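Local coordinates for protein ricin B lectin (Clostridium thermocellum, PDB 3VSF) that probably cleaves beta-1,3-galactan from chain ends as an exo-acting family 43 glycoside hydrolase that also carries a galactose-binding, ricin-type beta-trefoil module, at residues I42-Q47 against D342-D347; A148-S153 against R164-M169. One frame throughout, in Å; residues are numbered along the deposited sequence.

Both contacts are antiparallel strand pairings, but they lie in different sheets, their centres 34 Å apart and their nearest atoms about 24 Å apart. Contact 1 pairs the N-terminal strand 41-43 with strand 343-347, almost 300 residues later, in a three-stranded sheet completed by strand 352-355. Contact 2 is local: strands 147-153 and 161-166 form a hairpin in one of the five four-stranded sheets that follow one another between residues 61 and 337, the blades of the five-bladed propeller expected of family 43. Along the chain contact 2 therefore falls between the two segments of contact 1, which brings the polypeptide back to its start after the last propeller strand, 336-337, and ahead of the trefoil strands that begin at 363.

Contact 1: I42-Q47 against D342-D347; sequences IVNGTQ and DSVKID
Ile42 and Val344 exchange two backbone hydrogen bonds, Ile42 N to Val344 O at 2.7 Å and Val344 N to Ile42 O at 2.9 Å. On the face that these two residues share, the end of Ile42 reaches across to the partner strand, diagonally past its paired Val344: with CG1 anti to its own carbonyl carbon (chi1 -52°) and the chain extended beyond, CD1 meets CD1 of Ile346 at 3.5 Å. Val43 and Ser343 follow as a non-hydrogen-bonded pair with their side chains on the other face. The result is a short antiparallel ladder in which the N-terminal strand 41-43 forms one edge of a three-stranded sheet and strand 343-347 its middle. Past the strand end, Asn44 N makes a weak bond of 3.4 Å to Asp342 O, while Asn44 ND2 passes 3.8 Å from Val344 CG2. The amide is held by partners outside the two segments: OD1 accepts a hydrogen bond from Trp325 N, and ND2 makes a weak one to Tyr341 O. The turn after Asn44 is tied by Thr46 OG1, which donates to Val43 O at 2.6 Å. Ile353 of strand 352-355 packs on Val344 and Ile346, and Trp325, Phe48 and Val95 touch Ile42.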
loop_
_atom_site.group_PDB
_atom_site.type_symbol
_atom_site.label_atom_id
_atom_site.label_comp_id
_atom_site.label_asym_id
_atom_site.label_seq_id
_atom_site.Cartn_x
_atom_site.Cartn_y
_atom_site.Cartn_z
ATOM N N ILE A 42 -12.179 -5.935 -3.921
ATOM C CA ILE A 42 -11.801 -6.056 -2.519
ATOM C C ILE A 42 -12.219 -4.819 -1.732
ATOM O O ILE A 42 -12.129 -3.699 -2.231
ATOM C CB ILE A 42 -10.281 -6.238 -2.366
ATOM C CG1 ILE A 42 -9.784 -7.376 -3.260
ATOM C CG2 ILE A 42 -9.920 -6.495 -0.917
ATOM C CD1 ILE A 42 -8.289 -7.588 -3.195
ATOM N N VAL A 43 -12.672 -5.028 -0.500
ATOM C CA VAL A 43 -13.068 -3.924 0.366
ATOM C C VAL A 43 -12.058 -3.731 1.493
ATOM O O VAL A 43 -11.977 -4.548 2.407
ATOM C CB VAL A 43 -14.461 -4.159 0.976
ATOM C CG1 VAL A 43 -14.884 -2.956 1.807
ATOM C CG2 VAL A 43 -15.476 -4.439 -0.119
ATOM N N ASN A 44 -11.291 -2.649 1.421
ATOM C CA ASN A 44 -10.278 -2.361 2.431
ATOM C C ASN A 44 -10.881 -2.015 3.787
ATOM O O ASN A 44 -12.062 -1.681 3.886
ATOM C CB ASN A 44 -9.352 -1.237 1.963
ATOM C CG ASN A 44 -8.492 -1.645 0.783
ATOM O OD1 ASN A 44 -8.077 -2.798 0.673
ATOM N ND2 ASN A 44 -8.221 -0.698 -0.106
ATOM N N GLY A 45 -10.062 -2.099 4.830
ATOM C CA GLY A 45 -10.514 -1.824 6.182
ATOM C C GLY A 45 -11.401 -2.929 6.719
ATOM O O GLY A 45 -12.168 -2.721 7.661
ATOM N N THR A 46 -11.297 -4.110 6.116
ATOM C CA THR A 46 -12.093 -5.259 6.533
ATOM C C THR A 46 -11.232 -6.514 6.633
ATOM O O THR A 46 -10.045 -6.494 6.309
ATOM C CB THR A 46 -13.245 -5.539 5.547
ATOM O OG1 THR A 46 -12.724 -6.125 4.347
ATOM C CG2 THR A 46 -13.987 -4.255 5.206
ATOM N N GLN A 47 -11.843 -7.604 7.085
ATOM C CA GLN A 47 -11.168 -8.893 7.132
ATOM C C GLN A 47 -11.678 -9.793 6.015
ATOM O O GLN A 47 -12.805 -10.286 6.069
ATOM C CB GLN A 47 -11.375 -9.566 8.490
ATOM C CG GLN A 47 -10.669 -8.870 9.641
ATOM C CD GLN A 47 -10.772 -9.643 10.942
ATOM O OE1 GLN A 47 -11.705 -10.418 11.146
ATOM N NE2 GLN A 47 -9.805 -9.438 11.828
ATOM N N ASP A 342 -11.339 2.938 -1.327
ATOM C CA ASP A 342 -12.155 2.210 -0.364
ATOM C C ASP A 342 -12.510 0.833 -0.917
ATOM O O ASP A 342 -12.785 -0.101 -0.164
ATOM C CB ASP A 342 -13.421 2.996 -0.025
ATOM C CG ASP A 342 -14.050 2.551 1.280
ATOM O OD1 ASP A 342 -13.651 3.075 2.342
ATOM O OD2 ASP A 342 -14.942 1.677 1.245
ATOM N N SER A 343 -12.498 0.719 -2.242
ATOM C CA SER A 343 -12.724 -0.553 -2.918
ATOM C C SER A 343 -11.778 -0.680 -4.108
ATOM O O SER A 343 -11.634 0.252 -4.898
ATOM C CB SER A 343 -14.177 -0.667 -3.385
ATOM O OG SER A 343 -15.073 -0.613 -2.288
ATOM N N VAL A 344 -11.131 -1.834 -4.228
ATOM C CA VAL A 344 -10.149 -2.052 -5.284
ATOM C C VAL A 344 -10.544 -3.210 -6.195
ATOM O O VAL A 344 -10.944 -4.271 -5.723
ATOM C CB VAL A 344 -8.750 -2.331 -4.697
ATOM C CG1 VAL A 344 -7.763 -2.668 -5.805
ATOM C CG2 VAL A 344 -8.268 -1.140 -3.887
ATOM N N LYS A 345 -10.429 -3.000 -7.503
ATOM C CA LYS A 345 -10.705 -4.055 -8.469
ATOM C C LYS A 345 -9.402 -4.666 -8.972
ATOM O O LYS A 345 -8.466 -3.948 -9.323
ATOM C CB LYS A 345 -11.520 -3.519 -9.646
ATOM C CG LYS A 345 -12.031 -4.605 -10.580
ATOM C CD LYS A 345 -11.656 -4.324 -12.027
ATOM C CE LYS A 345 -12.141 -5.436 -12.943
ATOM N NZ LYS A 345 -11.743 -5.206 -14.360
ATOM N N ILE A 346 -9.347 -5.993 -9.003
ATOM C CA ILE A 346 -8.141 -6.696 -9.426
ATOM C C ILE A 346 -8.434 -7.747 -10.493
ATOM O O ILE A 346 -9.350 -8.555 -10.347
ATOM C CB ILE A 346 -7.441 -7.379 -8.236
ATOM C CG1 ILE A 346 -7.068 -6.349 -7.169
ATOM C CG2 ILE A 346 -6.206 -8.132 -8.703
ATOM C CD1 ILE A 346 -6.304 -6.932 -6.000
ATOM N N ASP A 347 -7.649 -7.725 -11.565
ATOM C CA ASP A 347 -7.733 -8.747 -12.601
ATOM C C ASP A 347 -6.352 -9.354 -12.814
ATOM O O ASP A 347 -5.605 -8.927 -13.695
ATOM C CB ASP A 347 -8.265 -8.155 -13.908
ATOM C CG ASP A 347 -8.699 -9.221 -14.899
ATOM O OD1 ASP A 347 -9.313 -10.221 -14.470
ATOM O OD2 ASP A 347 -8.425 -9.062 -16.108
#

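Contact 2: A148-S153 against R164-M169; sequences AAVAYS and RSFRPM
Ala148, Phe166 and Val150 lose the most surface in this contact, and all three point their side chains to the same face of the sheet. Ala148 and Phe166 are a hydrogen-bonded antiparallel pair: Phe166 N donates to Ala148 O at 2.9 Å and Ala148 N to Phe166 O at 2.8 Å. Ala148 O also receives a CA-H...O contact from Ser165 CA at 3.2 Å, so one carbonyl serves two neighbouring residues of the partner strand.

The ring of Phe166 comes nearer to segment 148-153 than its CB does: CG stands between the backbone N and the carbonyl carbon (chi1 67°), and CE2 lies 3.8 Å from Val150 CG2. This methyl lies at the ring edge, in its plane, and is the one held anti to the carbonyl carbon of Val150. One face of the same ring is covered by the guanidinium of Arg164, whose CZ sits 3.5 Å above the ring plane and is displaced toward the rim. Further along, Val150 N donates to Arg164 O over a longer 3.2 Å.

On the opposite face Ala149 and Ser165 form a non-hydrogen-bonded pair, their CA atoms 4.2 Å apart, and Ser165 OG is hydrogen-bonded to Arg147 NH1. Trp134 of strand 131-138 touches both Val150 and Phe166, and Ile221 of strand 221-228 also meets Phe166. The arrangement is the outer beta hairpin of a four-stranded antiparallel propeller blade, as in the five-bladed propellers of family 43 hydrolases.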
loop_
_atom_site.group_PDB
_atom_site.type_symbol
_atom_site.label_atom_id
_atom_site.label_comp_id
_atom_site.label_asym_id
_atom_site.label_seq_id
_atom_site.Cartn_x
_atom_site.Cartn_y
_atom_site.Cartn_z
ATOM N N ALA A 148 16.185 -13.861 14.042
ATOM C CA ALA A 148 15.453 -14.345 12.882
ATOM C C ALA A 148 15.285 -15.855 12.968
ATOM O O ALA A 148 16.041 -16.532 13.664
ATOM C CB ALA A 148 16.178 -13.965 11.602
ATOM N N ALA A 149 14.289 -16.381 12.264
ATOM C CA ALA A 149 14.050 -17.818 12.235
ATOM C C ALA A 149 13.888 -18.293 10.797
ATOM O O ALA A 149 13.473 -17.529 9.927
ATOM C CB ALA A 149 12.823 -18.171 13.059
ATOM N N VAL A 150 14.223 -19.555 10.550
ATOM C CA VAL A 150 14.191 -20.094 9.196
ATOM C C VAL A 150 13.471 -21.438 9.126
ATOM O O VAL A 150 13.477 -22.211 10.083
ATOM C CB VAL A 150 15.615 -20.260 8.627
ATOM C CG1 VAL A 150 15.561 -20.599 7.146
ATOM C CG2 VAL A 150 16.428 -18.995 8.853
ATOM N N ALA A 151 12.850 -21.703 7.981
ATOM C CA ALA A 151 12.197 -22.978 7.718
ATOM C C ALA A 151 12.179 -23.211 6.214
ATOM O O ALA A 151 12.585 -22.340 5.446
ATOM C CB ALA A 151 10.786 -22.979 8.276
ATOM N N TYR A 152 11.715 -24.381 5.788
ATOM C CA TYR A 152 11.639 -24.677 4.361
ATOM C C TYR A 152 10.793 -25.908 4.054
ATOM O O TYR A 152 10.492 -26.709 4.939
ATOM C CB TYR A 152 13.040 -24.832 3.761
ATOM C CG TYR A 152 13.766 -26.084 4.195
ATOM C CD1 TYR A 152 13.889 -27.171 3.339
ATOM C CD2 TYR A 152 14.330 -26.180 5.460
ATOM C CE1 TYR A 152 14.554 -28.318 3.730
ATOM C CE2 TYR A 152 14.995 -27.324 5.861
ATOM C CZ TYR A 152 15.104 -28.389 4.991
ATOM O OH TYR A 152 15.766 -29.527 5.389
ATOM N N SER A 153 10.413 -26.043 2.787
ATOM C CA SER A 153 9.593 -27.159 2.337
ATOM C C SER A 153 9.785 -27.384 0.842
ATOM O O SER A 153 10.131 -26.459 0.107
ATOM C CB SER A 153 8.118 -26.892 2.640
ATOM O OG SER A 153 7.294 -27.926 2.131
ATOM N N ARG A 164 16.094 -23.305 12.683
ATOM C CA ARG A 164 16.699 -22.706 13.865
ATOM C C ARG A 164 16.379 -21.220 13.964
ATOM O O ARG A 164 15.926 -20.603 12.999
ATOM C CB ARG A 164 18.215 -22.890 13.830
ATOM C CG ARG A 164 18.840 -22.429 12.526
ATOM C CD ARG A 164 20.156 -21.707 12.746
ATOM N NE ARG A 164 20.674 -21.151 11.500
ATOM C CZ ARG A 164 21.726 -20.344 11.419
ATOM N NH1 ARG A 164 22.380 -19.991 12.518
ATOM N NH2 ARG A 164 22.123 -19.887 10.239
ATOM N N SER A 165 16.621 -20.652 15.140
ATOM C CA SER A 165 16.494 -19.216 15.346
ATOM C C SER A 165 17.843 -18.666 15.793
ATOM O O SER A 165 18.581 -19.336 16.515
ATOM C CB SER A 165 15.417 -18.914 16.388
ATOM O OG SER A 165 15.715 -19.528 17.628
ATOM N N PHE A 166 18.167 -17.453 15.363
ATOM C CA PHE A 166 19.493 -16.904 15.612
ATOM C C PHE A 166 19.565 -15.412 15.324
ATOM O O PHE A 166 18.768 -14.875 14.555
ATOM C CB PHE A 166 20.519 -17.623 14.737
ATOM C CG PHE A 166 20.343 -17.365 13.267
ATOM C CD1 PHE A 166 21.139 -16.441 12.612
ATOM C CD2 PHE A 166 19.367 -18.032 12.545
ATOM C CE1 PHE A 166 20.975 -16.196 11.260
ATOM C CE2 PHE A 166 19.196 -17.792 11.195
ATOM C CZ PHE A 166 20.002 -16.872 10.553
ATOM N N ARG A 167 20.534 -14.747 15.945
ATOM C CA ARG A 167 20.843 -13.362 15.621
ATOM C C ARG A 167 21.962 -13.348 14.589
ATOM O O ARG A 167 23.055 -13.849 14.848
ATOM C CB ARG A 167 21.260 -12.600 16.880
ATOM C CG ARG A 167 20.168 -12.520 17.936
ATOM C CD ARG A 167 20.738 -12.198 19.307
ATOM N NE ARG A 167 21.217 -10.823 19.411
ATOM C CZ ARG A 167 20.528 -9.832 19.967
ATOM N NH1 ARG A 167 19.321 -10.061 20.470
ATOM N NH2 ARG A 167 21.045 -8.614 20.024
ATOM N N PRO A 168 21.685 -12.782 13.406
ATOM C CA PRO A 168 22.638 -12.768 12.292
ATOM C C PRO A 168 24.052 -12.420 12.743
ATOM O O PRO A 168 24.229 -11.578 13.623
ATOM C CB PRO A 168 22.089 -11.663 11.390
ATOM C CG PRO A 168 20.621 -11.705 11.625
ATOM C CD PRO A 168 20.443 -12.060 13.077
ATOM N N MET A 169 25.043 -13.072 12.143
ATOM C CA MET A 169 26.444 -12.805 12.449
ATOM C C MET A 169 26.758 -13.095 13.916
ATOM O O MET A 169 27.436 -12.311 14.579
ATOM C CB MET A 169 26.800 -11.353 12.118
ATOM C CG MET A 169 26.059 -10.778 10.915
ATOM S SD MET A 169 26.583 -11.454 9.328
ATOM C CE MET A 169 28.222 -10.745 9.185
#